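Local coordinates for prephenate dehydrogenase (Corynebacterium glutamicum ATCC 13032, PDB 3KTD), which probably catalyses the NAD(P)+-dependent oxidative decarboxylation of prephenate to 4-hydroxyphenylpyruvate, a step towards tyrosine, at the interface of chains A and B. Numbering follows the deposited sequence. Chains: chain A/B, Prephenate dehydrogenase.

The interface of chains A and B. Residues chain A 208, 211; chain B 196, 200, 255, 258-259, 262.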
ATOM      1  N   LEU A 208       7.779   8.004   0.246  1.00 32.88           N
ATOM      2  CA  LEU A 208       6.463   8.599   0.421  1.00 32.29           C
ATOM      3  C   LEU A 208       6.296   9.128   1.835  1.00 32.33           C
ATOM      4  O   LEU A 208       5.725  10.199   2.034  1.00 32.32           O
ATOM      5  CB  LEU A 208       5.365   7.575   0.108  1.00 32.01           C
ATOM      6  CG  LEU A 208       3.925   8.070   0.308  1.00 32.83           C
ATOM      7  CD1 LEU A 208       3.620   9.238  -0.621  1.00 29.73           C
ATOM      8  CD2 LEU A 208       2.909   6.940   0.125  1.00 29.98           C
ATOM      9  N   VAL A 211       8.232  12.520   2.079  1.00 31.33           N
ATOM     10  CA  VAL A 211       7.541  13.593   1.356  1.00 31.62           C
ATOM     11  C   VAL A 211       6.269  14.041   2.088  1.00 32.05           C
ATOM     12  O   VAL A 211       5.921  15.228   2.080  1.00 32.35           O
ATOM     13  CB  VAL A 211       7.213  13.205  -0.101  1.00 31.61           C
ATOM     14  CG1 VAL A 211       6.442  14.335  -0.810  1.00 28.76           C
ATOM     15  CG2 VAL A 211       8.498  12.875  -0.865  1.00 29.95           C
TER
ATOM     16  N   ARG B 196       0.796  15.779  -1.718  1.00 34.94           N
ATOM     17  CA  ARG B 196       1.760  14.948  -1.002  1.00 35.58           C
ATOM     18  C   ARG B 196       1.240  13.596  -0.536  1.00 35.99           C
ATOM     19  O   ARG B 196       1.851  12.579  -0.816  1.00 36.38           O
ATOM     20  CB  ARG B 196       2.296  15.700   0.223  1.00 35.64           C
ATOM     21  CG  ARG B 196       3.160  16.909  -0.108  1.00 34.29           C
ATOM     22  CD  ARG B 196       3.534  17.703   1.134  1.00 32.64           C
ATOM     23  NE  ARG B 196       4.428  18.795   0.795  1.00 29.77           N
ATOM     24  CZ  ARG B 196       5.734  18.670   0.598  1.00 33.09           C
ATOM     25  NH1 ARG B 196       6.336  17.490   0.712  1.00 38.16           N
ATOM     26  NH2 ARG B 196       6.453  19.735   0.280  1.00 35.40           N
ATOM     27  N   LEU B 200       0.439  12.084  -4.888  1.00 35.12           N
ATOM     28  CA  LEU B 200       1.722  11.408  -5.055  1.00 34.95           C
ATOM     29  C   LEU B 200       1.552   9.924  -4.772  1.00 34.87           C
ATOM     30  O   LEU B 200       2.151   9.104  -5.447  1.00 35.57           O
ATOM     31  CB  LEU B 200       2.784  11.972  -4.121  1.00 35.12           C
ATOM     32  CG  LEU B 200       4.171  11.319  -4.205  1.00 34.32           C
ATOM     33  CD1 LEU B 200       4.809  11.596  -5.552  1.00 32.68           C
ATOM     34  CD2 LEU B 200       5.067  11.826  -3.075  1.00 31.64           C
ATOM     35  N   ALA B 255       5.677  18.066  -5.045  1.00 35.31           N
ATOM     36  CA  ALA B 255       5.802  16.826  -4.255  1.00 34.57           C
ATOM     37  C   ALA B 255       6.598  15.727  -4.968  1.00 34.80           C
ATOM     38  O   ALA B 255       7.451  15.062  -4.362  1.00 35.14           O
ATOM     39  CB  ALA B 255       4.429  16.309  -3.888  1.00 33.89           C
ATOM     40  N   GLU B 258      10.338  16.250  -4.861  1.00 34.42           N
ATOM     41  CA  GLU B 258      10.935  15.833  -3.598  1.00 34.76           C
ATOM     42  C   GLU B 258      11.137  14.324  -3.614  1.00 34.41           C
ATOM     43  O   GLU B 258      12.177  13.835  -3.193  1.00 34.63           O
ATOM     44  CB  GLU B 258      10.073  16.245  -2.406  1.00 34.89           C
ATOM     45  CG  GLU B 258      10.073  17.743  -2.170  1.00 36.84           C
ATOM     46  CD  GLU B 258       9.420  18.148  -0.869  1.00 37.85           C
ATOM     47  OE1 GLU B 258       9.069  17.266  -0.053  1.00 38.46           O
ATOM     48  OE2 GLU B 258       9.260  19.368  -0.668  1.00 40.80           O
ATOM     49  N   ALA B 259      10.145  13.598  -4.117  1.00 34.17           N
ATOM     50  CA  ALA B 259      10.253  12.153  -4.235  1.00 34.51           C
ATOM     51  C   ALA B 259      11.457  11.791  -5.104  1.00 34.79           C
ATOM     52  O   ALA B 259      12.261  10.940  -4.724  1.00 35.22           O
ATOM     53  CB  ALA B 259       8.976  11.562  -4.817  1.00 34.08           C
ATOM     54  N   ILE B 262      14.818  12.261  -3.392  1.00 33.72           N
ATOM     55  CA  ILE B 262      15.047  11.156  -2.461  1.00 33.94           C
ATOM     56  C   ILE B 262      15.421   9.866  -3.189  1.00 34.32           C
ATOM     57  O   ILE B 262      16.346   9.164  -2.791  1.00 33.38           O
ATOM     58  CB  ILE B 262      13.795  10.898  -1.606  1.00 33.54           C
ATOM     59  CG1 ILE B 262      13.537  12.082  -0.676  1.00 31.91           C
ATOM     60  CG2 ILE B 262      13.959   9.635  -0.790  1.00 32.46           C
ATOM     61  CD1 ILE B 262      12.164  12.077  -0.077  1.00 29.46           C
TER
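A:Val211 plugs into a groove of chain B walled by B:Arg196 and B:Leu200 on one side and by B:Ala255, B:Glu258, B:Ala259 and B:Ile262 on the other. It loses 89 Å² of surface to the partner, most of the 138 Å² hidden in this patch. Its two methyls part company: CG1, anti to the backbone N (chi1 178°), turns towards B:Leu200 and the guanidinium of B:Arg196, with B:Ala255 and the B:Glu258 carboxylate also near it, while CG2 points at B:Ala259 and B:Ile262 on helix 249-271. The side chains of A:Val211 and B:Leu200 meet nearly at right angles, CG1 lying 3.6 Å from B:Leu200 CD2. On the far branch, A:Val211 CG2 is 3.8 Å from B:Ile262 CD1 and also packs on the backbone of B:Ala259 and CB of B:Glu258. CG2 of A:Val211 lies 3.7 Å from B:Ala259 N, close to the helix backbone, an approach that the small side chain there probably helps to permit. One turn earlier, A:Leu208 and B:Leu200 run past each other in opposite directions, with CD1 of the former 3.8 Å from CD2 of the latter.

A polar tie across this patch joins B:Arg196 NH1 to the carbonyl A:Val211 O, a hydrogen bond of 2.7 Å. The donor lies in the carbonyl plane on a lone pair, but the bond is bent, 139° at the hydrogen. B:Glu258 probably steadies the guanidinium from its own chain: NH1 and NH2 reach separate carboxylate oxygens end-on, and the salt bridge from NH1 to OE1 measures 2.8 Å. Both oxygens are approached from above the carboxylate plane, although they lie near the guanidinium plane. NH1 thus serves both B:Glu258 and the foreign carbonyl.

Helix 187-214 of chain A is received here by helices 187-214 and 249-271 of chain B, within the family's dimerization region, and two-fold symmetry repeats the contact with the chains exchanged.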